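PDB 5DNL: imidazoleglycerol-phosphate dehydratase from Pyrococcus furiosus, which catalyses the dehydration of D-erythro-imidazoleglycerol phosphate to imidazole-acetol phosphate, the sixth step of histidine biosynthesis, and here holds a triazole-phosphonate inhibitor on manganese. Local coordinates for residues M82-A87 against I147-F152; I107-E112 against S140-H145; A65-L70 against R128-T133. One frame throughout, in Å; residues are numbered along the deposited sequence. Where two conformers were deposited one is given.

How the contacts relate
Contacts 1 and 2 lie side by side, their centres about 10 Å apart, and share helix 144-162. One turn of that helix separates their two manganese ligands, His145 in contact 2 and Glu149 in contact 1, so both contacts border the same metal and inhibitor. Asp86 ties them together: its OD2 probably accepts hydrogen bonds from Glu142 N (2.8 Å) and Asn143 N (2.9 Å). Contact 3 lies across the centre of the chain, with its centre about 23 Å from that of contact 1 and 29 Å from that of contact 2. It joins two helix ends; the Arg67 side chain is still about 12 Å from a bound inhibitor.

Contact 1 (M82-A87 against I147-F152); sequences MPMDDA and IVEAAF. With MN (manganese (II) ion), chain E; 5DL ([(2S)-2-hydroxy-3-(1H-1,2,4-triazol-1-yl)propyl]phosphonic acid), chain F.
Glu149 OE1 is held by a single coordination bond, to the manganese ion at 2.1 Å. The inhibitor gives the metal two more bonds, through N1 and O13, and His145, His29 and His53 of a neighbouring subunit complete six ligands. The glutamate reaches the ion stretched out, its CG anti to the backbone N (chi1 -169°). Met84 crosses this rod obliquely: its chain, extended as far as SD, carries that atom to 3.5 Å from N2 of the inhibitor's triazole, and the bend at chi3 (-55°) then turns CE onto Glu149, 3.5 Å from CD. One thioether thus packs on both the metal-binding carboxylate and the ligand.

Behind this front the contact is mostly van der Waals packing. The small Ala150 lets the strand come near: Met82 CB sits 3.6 Å from Ala150 O, while Met82 CG meets Ala150 CB at 4.1 Å. At the end of the turn, Ala87 CB lies 3.9 Å from Ile147 CG1. The turn itself, type II' from Met84 to Ala87, closes a tight hairpin, and Asp85 at its tip forms a salt bridge with Arg98 of another subunit. Residues 82-84 of strand 77-84 run roughly antiparallel to residues 147-152 of helix 144-162, at 149°; Ala151 meets Ile136 of strand 133-140, whereas Val148, Glu149 and Phe152 touch Met30 of helix 25-38.

Contact 2 (I107-E112 against S140-H145); sequences IKDAEE and SGENAH. With MN (manganese (II) ion), chain E; 5DL ([(2S)-2-hydroxy-3-(1H-1,2,4-triazol-1-yl)propyl]phosphonic acid), chain F.
A second-shell carboxylate behind a metal-binding histidine marks this contact, beside the N-terminus of helix 144-162. His145 NE2 binds manganese at 2.3 Å, and on the other side of the ring ND1 donates to Glu111 OE2 at 2.8 Å. The acceptor lies in the ring plane and offers its syn lone pair, although the carboxylate is turned 54° from the imidazole. This bond, with the metal on NE2, helps fix the ring's rotation and probably makes NE2 a better electron donor. Over one ring face lies C5 of the inhibitor. Glu111 OE1 turns to His52 and Ser117 of a neighbouring subunit; as His52 also binds manganese, one carboxylate serves ligands of two metal sites. An alanine in place of Glu111 would probably loosen the His145 ring and weaken the link to that subunit, since both carboxylate oxygens would be gone.

The backbones meet in a single bridge of the parallel kind between Asp109 and Asn143. Glu142 O accepts from both Lys108 N (3.0 Å) and Asp109 N (2.9 Å), the second bond almost straight at 174°; Asp109 O then takes Ala144 N at 3.0 Å. Ala144 CB presses on Ile107 CG2, 3.5 Å away. A water joins Asp109 OD2 to Glu142 OE1, and Asp109 OD2 also forms a salt bridge with Lys120 of that neighbouring subunit. The contact thus pins the loop between strand 100-104 and helix 116-130 to the junction where strand 133-140 gives way to helix 144-162, whose N-cap is Asn143.

Contact 3 (A65-L70 against R128-T133); sequences ALRENL and RGLRAT
Two guanidinium groups lie flat on each other, Arg67 and Arg131, with planes only 15° apart and centres 4.0 Å from one another. Arg131 NH2 sits over the centre of the Arg67 group, 3.5 Å from Arg67 CZ. On the opposite face Leu70 CD1 rests toward the rim. At the edge lie carbonyl oxygens: Leu130 O lies in the plane and receives both Arg67 NE and Arg67 NH1, each at 2.9 Å, a side-on grip by two nitrogens on one atom. A weak bond of 3.3 Å, from Arg67 NH1 to Arg131 O, adds a second carbonyl along the same edge.

The side chains themselves cross at about a right angle. Arg67 leaves its helix with CG anti to the backbone N, then folds at chi2 (59°) and chi3 (71°), so that its plane turns edge-on to the carbonyls. Arg131, bent at chi3, comes over the top, and its NE is satisfied by Asn97. Stacking of like charges is probably eased by these carbonyls and by the negative C-terminal end of helix 116-130, near which the chain turns away at Arg131 with positive phi.

Beneath the polar layer, Leu130 sends CD1 to within 3.7 Å of Arg67 N and 4.0 Å of Leu66 CB. The contact therefore joins the C-terminal ends of helices 51-69 and 116-130; Leu66 packs further on Ile14 of strand 8-14, while the chain beyond Arg131 enters strand 133-140.

Contact 1 (M82-A87 against I147-F152)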
loop_
_atom_site.group_PDB
_atom_site.type_symbol
_atom_site.label_atom_id
_atom_site.label_comp_id
_atom_site.label_asym_id
_atom_site.label_seq_id
_atom_site.Cartn_x
_atom_site.Cartn_y
_atom_site.Cartn_z
ATOM N N MET A 82 -35.094 3.199 18.575
ATOM C CA MET A 82 -36.015 4.124 17.934
ATOM C C MET A 82 -35.631 4.376 16.486
ATOM O O MET A 82 -34.535 4.884 16.241
ATOM C CB MET A 82 -36.004 5.446 18.695
ATOM C CG MET A 82 -37.155 6.367 18.353
ATOM S SD MET A 82 -38.724 5.752 19.008
ATOM C CE MET A 82 -38.134 4.616 20.285
ATOM N N PRO A 83 -36.518 4.027 15.540
ATOM C CA PRO A 83 -36.361 4.416 14.157
ATOM C C PRO A 83 -36.910 5.807 13.915
ATOM O O PRO A 83 -37.852 6.239 14.595
ATOM C CB PRO A 83 -37.170 3.371 13.385
ATOM C CG PRO A 83 -38.193 2.888 14.339
ATOM C CD PRO A 83 -37.693 3.131 15.720
ATOM N N MET A 84 -36.303 6.519 12.977
ATOM C CA MET A 84 -36.940 7.665 12.352
ATOM C C MET A 84 -36.451 7.723 10.921
ATOM O O MET A 84 -35.324 8.195 10.656
ATOM C CB MET A 84 -36.660 8.974 13.085
ATOM C CG MET A 84 -37.395 10.118 12.389
ATOM S SD MET A 84 -37.464 11.708 13.224
ATOM C CE MET A 84 -38.156 11.200 14.775
ATOM N N ASP A 85 -37.292 7.269 9.993
ATOM C CA ASP A 85 -36.920 7.110 8.594
ATOM C C ASP A 85 -35.557 6.375 8.513
ATOM O O ASP A 85 -35.449 5.268 9.037
ATOM C CB ASP A 85 -36.945 8.461 7.879
ATOM C CG ASP A 85 -38.330 9.110 7.861
ATOM O OD1 ASP A 85 -39.305 8.560 8.427
ATOM O OD2 ASP A 85 -38.428 10.172 7.237
ATOM N N ASP A 86 -34.539 7.006 7.910
ATOM C CA ASP A 86 -33.204 6.405 7.816
ATOM C C ASP A 86 -32.535 6.118 9.143
ATOM O O ASP A 86 -31.693 5.223 9.204
ATOM C CB ASP A 86 -32.275 7.324 7.004
ATOM C CG ASP A 86 -32.240 8.735 7.554
ATOM O OD1 ASP A 86 -33.267 9.451 7.428
ATOM O OD2 ASP A 86 -31.222 9.148 8.172
ATOM N N ALA A 87 -32.858 6.863 10.194
ATOM C CA ALA A 87 -32.183 6.742 11.493
ATOM C C ALA A 87 -32.668 5.524 12.261
ATOM O O ALA A 87 -33.863 5.179 12.219
ATOM C CB ALA A 87 -32.369 7.992 12.345
ATOM N N ILE A 147 -31.689 11.505 13.404
ATOM C CA ILE A 147 -30.798 10.873 14.384
ATOM C C ILE A 147 -31.010 11.466 15.773
ATOM O O ILE A 147 -31.191 10.730 16.754
ATOM C CB ILE A 147 -29.315 10.982 13.948
ATOM C CG1 ILE A 147 -29.075 10.130 12.705
ATOM C CG2 ILE A 147 -28.387 10.556 15.072
ATOM C CD1 ILE A 147 -27.803 10.466 11.938
ATOM N N VAL A 148 -30.971 12.790 15.866
ATOM C CA VAL A 148 -31.051 13.458 17.171
ATOM C C VAL A 148 -32.464 13.275 17.758
ATOM O O VAL A 148 -32.615 12.959 18.949
ATOM C CB VAL A 148 -30.638 14.919 17.063
ATOM C CG1 VAL A 148 -30.857 15.675 18.369
ATOM C CG2 VAL A 148 -29.168 15.019 16.679
ATOM N N GLU A 149 -33.505 13.460 16.944
ATOM C CA GLU A 149 -34.858 13.269 17.476
ATOM C C GLU A 149 -35.083 11.813 17.892
ATOM O O GLU A 149 -35.714 11.573 18.914
ATOM C CB GLU A 149 -35.945 13.749 16.506
ATOM C CG GLU A 149 -37.327 13.801 17.131
ATOM C CD GLU A 149 -38.376 14.389 16.248
ATOM O OE1 GLU A 149 -38.051 15.008 15.201
ATOM O OE2 GLU A 149 -39.563 14.158 16.597
ATOM N N ALA A 150 -34.596 10.837 17.124
ATOM C CA ALA A 150 -34.697 9.447 17.558
ATOM C C ALA A 150 -34.018 9.225 18.916
ATOM O O ALA A 150 -34.530 8.502 19.762
ATOM C CB ALA A 150 -34.130 8.504 16.510
ATOM N N ALA A 151 -32.869 9.862 19.134
ATOM C CA ALA A 151 -32.206 9.789 20.434
ATOM C C ALA A 151 -33.068 10.343 21.566
ATOM O O ALA A 151 -33.150 9.736 22.624
ATOM C CB ALA A 151 -30.870 10.509 20.380
ATOM N N PHE A 152 -33.703 11.491 21.351
ATOM C CA PHE A 152 -34.582 12.072 22.380
ATOM C C PHE A 152 -35.836 11.220 22.624
ATOM O O PHE A 152 -36.229 11.012 23.790
ATOM C CB PHE A 152 -34.962 13.520 22.067
ATOM C CG PHE A 152 -33.931 14.519 22.492
ATOM C CD1 PHE A 152 -32.868 14.865 21.673
ATOM C CD2 PHE A 152 -34.028 15.130 23.731
ATOM C CE1 PHE A 152 -31.927 15.813 22.072
ATOM C CE2 PHE A 152 -33.085 16.072 24.159
ATOM C CZ PHE A 152 -32.029 16.424 23.319
HETATM MN MN MN E . -39.052 16.576 14.142
HETATM N N1 5DL F . -39.001 15.297 12.305
HETATM C C3 5DL F . -39.670 13.652 10.926
HETATM N N2 5DL F . -39.765 14.166 12.157
HETATM C C8 5DL F . -42.510 13.691 14.791
HETATM C C7 5DL F . -41.706 14.450 13.733
HETATM C C6 5DL F . -40.580 13.571 13.210
HETATM C C5 5DL F . -38.447 15.438 11.097
HETATM O O10 5DL F . -43.900 12.354 12.930
HETATM P P9 5DL F . -43.262 12.128 14.258
HETATM O O11 5DL F . -44.231 11.733 15.346
HETATM O O12 5DL F . -42.178 11.063 14.168
HETATM O O13 5DL F . -41.148 15.658 14.272
HETATM N N4 5DL F . -38.822 14.468 10.231
#

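Contact 2 (I107-E112 against S140-H145)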
loop_
_atom_site.group_PDB
_atom_site.type_symbol
_atom_site.label_atom_id
_atom_site.label_comp_id
_atom_site.label_asym_id
_atom_site.label_seq_id
_atom_site.Cartn_x
_atom_site.Cartn_y
_atom_site.Cartn_z
ATOM N N ILE A 107 -23.498 11.697 11.826
ATOM C CA ILE A 107 -24.377 12.529 11.024
ATOM C C ILE A 107 -23.732 12.805 9.680
ATOM O O ILE A 107 -22.650 13.414 9.631
ATOM C CB ILE A 107 -24.663 13.847 11.741
ATOM C CG1 ILE A 107 -25.429 13.604 13.050
ATOM C CG2 ILE A 107 -25.447 14.781 10.835
ATOM C CD1 ILE A 107 -25.651 14.842 13.885
ATOM N N LYS A 108 -24.376 12.365 8.606
ATOM C CA LYS A 108 -23.889 12.579 7.236
ATOM C C LYS A 108 -24.479 13.864 6.674
ATOM O O LYS A 108 -23.768 14.651 6.091
ATOM C CB LYS A 108 -24.215 11.400 6.333
ATOM C CG LYS A 108 -23.718 11.563 4.893
ATOM C CD LYS A 108 -23.926 10.313 4.058
ATOM C CE LYS A 108 -23.350 10.474 2.657
ATOM N NZ LYS A 108 -23.807 9.382 1.753
ATOM N N ASP A 109 -25.786 14.053 6.833
ATOM C CA ASP A 109 -26.472 15.235 6.312
ATOM C C ASP A 109 -26.806 16.170 7.483
ATOM O O ASP A 109 -27.779 15.965 8.232
ATOM C CB ASP A 109 -27.736 14.847 5.549
ATOM C CG ASP A 109 -27.497 13.789 4.441
ATOM O OD1 ASP A 109 -26.420 13.764 3.821
ATOM O OD2 ASP A 109 -28.432 12.995 4.194
ATOM N N ALA A 110 -25.965 17.174 7.679
ATOM C CA ALA A 110 -26.105 18.089 8.796
ATOM C C ALA A 110 -27.327 18.976 8.631
ATOM O O ALA A 110 -27.811 19.204 7.515
ATOM C CB ALA A 110 -24.852 18.941 8.923
ATOM N N GLU A 111 -27.802 19.509 9.746
ATOM C CA GLU A 111 -28.936 20.417 9.733
ATOM C C GLU A 111 -28.711 21.530 10.747
ATOM O O GLU A 111 -28.344 21.257 11.903
ATOM C CB GLU A 111 -30.197 19.634 10.098
ATOM C CG GLU A 111 -31.485 20.410 9.909
ATOM C CD GLU A 111 -32.699 19.500 9.983
ATOM O OE1 GLU A 111 -32.722 18.477 9.252
ATOM O OE2 GLU A 111 -33.581 19.787 10.814
ATOM N N GLU A 112 -28.993 22.766 10.340
ATOM C CA GLU A 112 -28.825 23.931 11.215
ATOM C C GLU A 112 -29.623 23.766 12.513
ATOM O O GLU A 112 -30.795 23.394 12.478
ATOM C CB GLU A 112 -29.313 25.224 10.574
ATOM C CG GLU A 112 -28.749 25.646 9.231
ATOM C CD GLU A 112 -29.590 26.736 8.565
ATOM O OE1 GLU A 112 -30.845 26.655 8.570
ATOM O OE2 GLU A 112 -28.992 27.690 8.029
ATOM N N SER A 140 -28.013 2.938 12.466
ATOM C CA SER A 140 -28.133 3.340 11.070
ATOM C C SER A 140 -28.515 4.808 11.038
ATOM O O SER A 140 -29.055 5.334 12.009
ATOM C CB SER A 140 -29.226 2.545 10.357
ATOM O OG SER A 140 -29.035 1.156 10.499
ATOM N N GLY A 141 -28.252 5.452 9.910
ATOM C CA GLY A 141 -28.817 6.761 9.646
ATOM C C GLY A 141 -27.851 7.736 9.040
ATOM O O GLY A 141 -26.638 7.569 9.109
ATOM N N GLU A 142 -28.437 8.781 8.465
ATOM C CA GLU A 142 -27.692 9.882 7.845
ATOM C C GLU A 142 -28.175 11.270 8.258
ATOM O O GLU A 142 -27.371 12.181 8.396
ATOM C CB GLU A 142 -27.764 9.735 6.315
ATOM C CG GLU A 142 -27.218 8.365 5.881
ATOM C CD GLU A 142 -26.817 8.245 4.433
ATOM O OE1 GLU A 142 -27.310 9.015 3.604
ATOM O OE2 GLU A 142 -26.002 7.357 4.120
ATOM N N ASN A 143 -29.485 11.452 8.421
ATOM C CA ASN A 143 -30.063 12.771 8.630
ATOM C C ASN A 143 -29.946 13.262 10.079
ATOM O O ASN A 143 -30.352 12.573 11.014
ATOM C CB ASN A 143 -31.537 12.759 8.229
ATOM C CG ASN A 143 -32.173 14.110 8.339
ATOM O OD1 ASN A 143 -32.568 14.522 9.414
ATOM N ND2 ASN A 143 -32.243 14.837 7.226
ATOM N N ALA A 144 -29.395 14.451 10.280
ATOM C CA ALA A 144 -29.139 14.955 11.642
ATOM C C ALA A 144 -30.397 15.007 12.509
ATOM O O ALA A 144 -30.374 14.605 13.650
ATOM C CB ALA A 144 -28.513 16.344 11.598
ATOM N N HIS A 145 -31.472 15.543 11.959
ATOM C CA HIS A 145 -32.718 15.727 12.714
ATOM C C HIS A 145 -33.278 14.362 13.072
ATOM O O HIS A 145 -33.705 14.141 14.217
ATOM C CB HIS A 145 -33.698 16.501 11.826
ATOM C CG HIS A 145 -34.968 16.954 12.473
ATOM N ND1 HIS A 145 -35.491 18.195 12.196
ATOM C CD2 HIS A 145 -35.877 16.331 13.257
ATOM C CE1 HIS A 145 -36.644 18.340 12.827
ATOM N NE2 HIS A 145 -36.905 17.225 13.471
HETATM MN MN MN E . -39.052 16.576 14.142
HETATM N N1 5DL F . -39.001 15.297 12.305
HETATM C C3 5DL F . -39.670 13.652 10.926
HETATM N N2 5DL F . -39.765 14.166 12.157
HETATM C C8 5DL F . -42.510 13.691 14.791
HETATM C C7 5DL F . -41.706 14.450 13.733
HETATM C C6 5DL F . -40.580 13.571 13.210
HETATM C C5 5DL F . -38.447 15.438 11.097
HETATM O O10 5DL F . -43.900 12.354 12.930
HETATM P P9 5DL F . -43.262 12.128 14.258
HETATM O O11 5DL F . -44.231 11.733 15.346
HETATM O O12 5DL F . -42.178 11.063 14.168
HETATM O O13 5DL F . -41.148 15.658 14.272
HETATM N N4 5DL F . -38.822 14.468 10.231
HETATM O O HOH W 1 -31.146 13.550 4.845
HETATM O O HOH W 2 -29.597 10.308 3.134
#

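Contact 3 (A65-L70 against R128-T133)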
loop_
_atom_site.group_PDB
_atom_site.type_symbol
_atom_site.label_atom_id
_atom_site.label_comp_id
_atom_site.label_asym_id
_atom_site.label_seq_id
_atom_site.Cartn_x
_atom_site.Cartn_y
_atom_site.Cartn_z
ATOM N N ALA A 65 -34.483 16.671 38.360
ATOM C CA ALA A 65 -35.950 16.576 38.509
ATOM C C ALA A 65 -36.393 15.134 38.436
ATOM O O ALA A 65 -37.218 14.678 39.249
ATOM C CB ALA A 65 -36.678 17.423 37.496
ATOM N N LEU A 66 -35.839 14.370 37.496
ATOM C CA LEU A 66 -36.153 12.953 37.409
ATOM C C LEU A 66 -35.704 12.197 38.658
ATOM O O LEU A 66 -36.407 11.322 39.129
ATOM C CB LEU A 66 -35.517 12.325 36.166
ATOM C CG LEU A 66 -36.140 12.775 34.853
ATOM C CD1 LEU A 66 -35.167 12.545 33.701
ATOM C CD2 LEU A 66 -37.441 12.030 34.573
ATOM N N ARG A 67 -34.531 12.525 39.167
ATOM C CA ARG A 67 -34.007 11.892 40.363
ATOM C C ARG A 67 -34.916 12.165 41.576
ATOM O O ARG A 67 -35.259 11.230 42.299
ATOM C CB ARG A 67 -32.564 12.334 40.615
ATOM C CG ARG A 67 -31.980 11.948 41.963
ATOM C CD ARG A 67 -31.971 10.472 42.225
ATOM N NE ARG A 67 -30.989 9.779 41.389
ATOM C CZ ARG A 67 -30.566 8.537 41.590
ATOM N NH1 ARG A 67 -29.636 8.024 40.793
ATOM N NH2 ARG A 67 -31.068 7.787 42.567
ATOM N N GLU A 68 -35.324 13.417 41.741
ATOM C CA GLU A 68 -36.241 13.794 42.828
ATOM C C GLU A 68 -37.556 13.031 42.729
ATOM O O GLU A 68 -38.099 12.655 43.763
ATOM C CB GLU A 68 -36.480 15.296 42.794
ATOM C CG GLU A 68 -37.376 15.835 43.902
ATOM C CD GLU A 68 -37.607 17.317 43.747
ATOM O OE1 GLU A 68 -38.160 17.727 42.711
ATOM O OE2 GLU A 68 -37.228 18.074 44.653
ATOM N N ASN A 69 -38.028 12.764 41.515
ATOM C CA ASN A 69 -39.311 12.102 41.266
ATOM C C ASN A 69 -39.255 10.570 41.412
ATOM O O ASN A 69 -40.312 9.927 41.406
ATOM C CB ASN A 69 -39.792 12.508 39.863
ATOM C CG ASN A 69 -41.260 12.247 39.620
ATOM O OD1 ASN A 69 -41.618 11.465 38.735
ATOM N ND2 ASN A 69 -42.120 12.919 40.374
ATOM N N LEU A 70 -38.060 9.969 41.536
ATOM C CA LEU A 70 -37.954 8.524 41.525
ATOM C C LEU A 70 -38.609 7.962 42.776
ATOM O O LEU A 70 -38.431 8.534 43.846
ATOM C CB LEU A 70 -36.492 8.038 41.552
ATOM C CG LEU A 70 -35.695 8.079 40.264
ATOM C CD1 LEU A 70 -34.246 7.687 40.546
ATOM C CD2 LEU A 70 -36.313 7.133 39.245
ATOM N N ARG A 128 -25.255 13.333 34.667
ATOM C CA ARG A 128 -24.767 13.901 35.923
ATOM C C ARG A 128 -25.875 14.321 36.889
ATOM O O ARG A 128 -25.730 14.122 38.096
ATOM C CB ARG A 128 -23.801 15.051 35.643
ATOM C CG ARG A 128 -22.479 14.595 35.034
ATOM C CD ARG A 128 -21.665 15.761 34.557
ATOM N NE ARG A 128 -20.381 15.304 34.016
ATOM C CZ ARG A 128 -19.832 15.729 32.891
ATOM N NH1 ARG A 128 -20.384 16.698 32.166
ATOM N NH2 ARG A 128 -18.701 15.163 32.487
ATOM N N GLY A 129 -26.977 14.854 36.367
ATOM C CA GLY A 129 -28.094 15.302 37.240
ATOM C C GLY A 129 -28.903 14.154 37.789
ATOM O O GLY A 129 -29.277 14.156 38.976
ATOM N N LEU A 130 -29.177 13.168 36.944
ATOM C CA LEU A 130 -29.889 11.949 37.357
ATOM C C LEU A 130 -28.991 10.991 38.126
ATOM O O LEU A 130 -29.479 10.262 39.008
ATOM C CB LEU A 130 -30.527 11.271 36.144
ATOM C CG LEU A 130 -31.279 9.960 36.332
ATOM C CD1 LEU A 130 -32.421 10.148 37.339
ATOM C CD2 LEU A 130 -31.744 9.424 34.992
ATOM N N ARG A 131 -27.689 11.028 37.811
ATOM C CA ARG A 131 -26.648 10.110 38.313
ATOM C C ARG A 131 -26.888 8.725 37.723
ATOM O O ARG A 131 -27.371 7.793 38.386
ATOM C CB ARG A 131 -26.490 10.121 39.842
ATOM C CG ARG A 131 -26.427 11.537 40.398
ATOM C CD ARG A 131 -26.090 11.605 41.879
ATOM N NE ARG A 131 -26.899 10.734 42.724
ATOM C CZ ARG A 131 -28.034 11.050 43.346
ATOM N NH1 ARG A 131 -28.590 12.248 43.238
ATOM N NH2 ARG A 131 -28.627 10.133 44.096
ATOM N N ALA A 132 -26.574 8.633 36.428
ATOM C CA ALA A 132 -26.935 7.500 35.605
ATOM C C ALA A 132 -25.892 7.258 34.522
ATOM O O ALA A 132 -25.140 8.173 34.154
ATOM C CB ALA A 132 -28.303 7.719 34.967
ATOM N N THR A 133 -25.922 6.022 34.032
ATOM C CA THR A 133 -25.176 5.570 32.860
ATOM C C THR A 133 -26.090 5.699 31.650
ATOM O O THR A 133 -27.159 5.107 31.635
ATOM C CB THR A 133 -24.814 4.076 33.055
ATOM O OG1 THR A 133 -24.150 3.865 34.318
ATOM C CG2 THR A 133 -23.944 3.548 31.935
#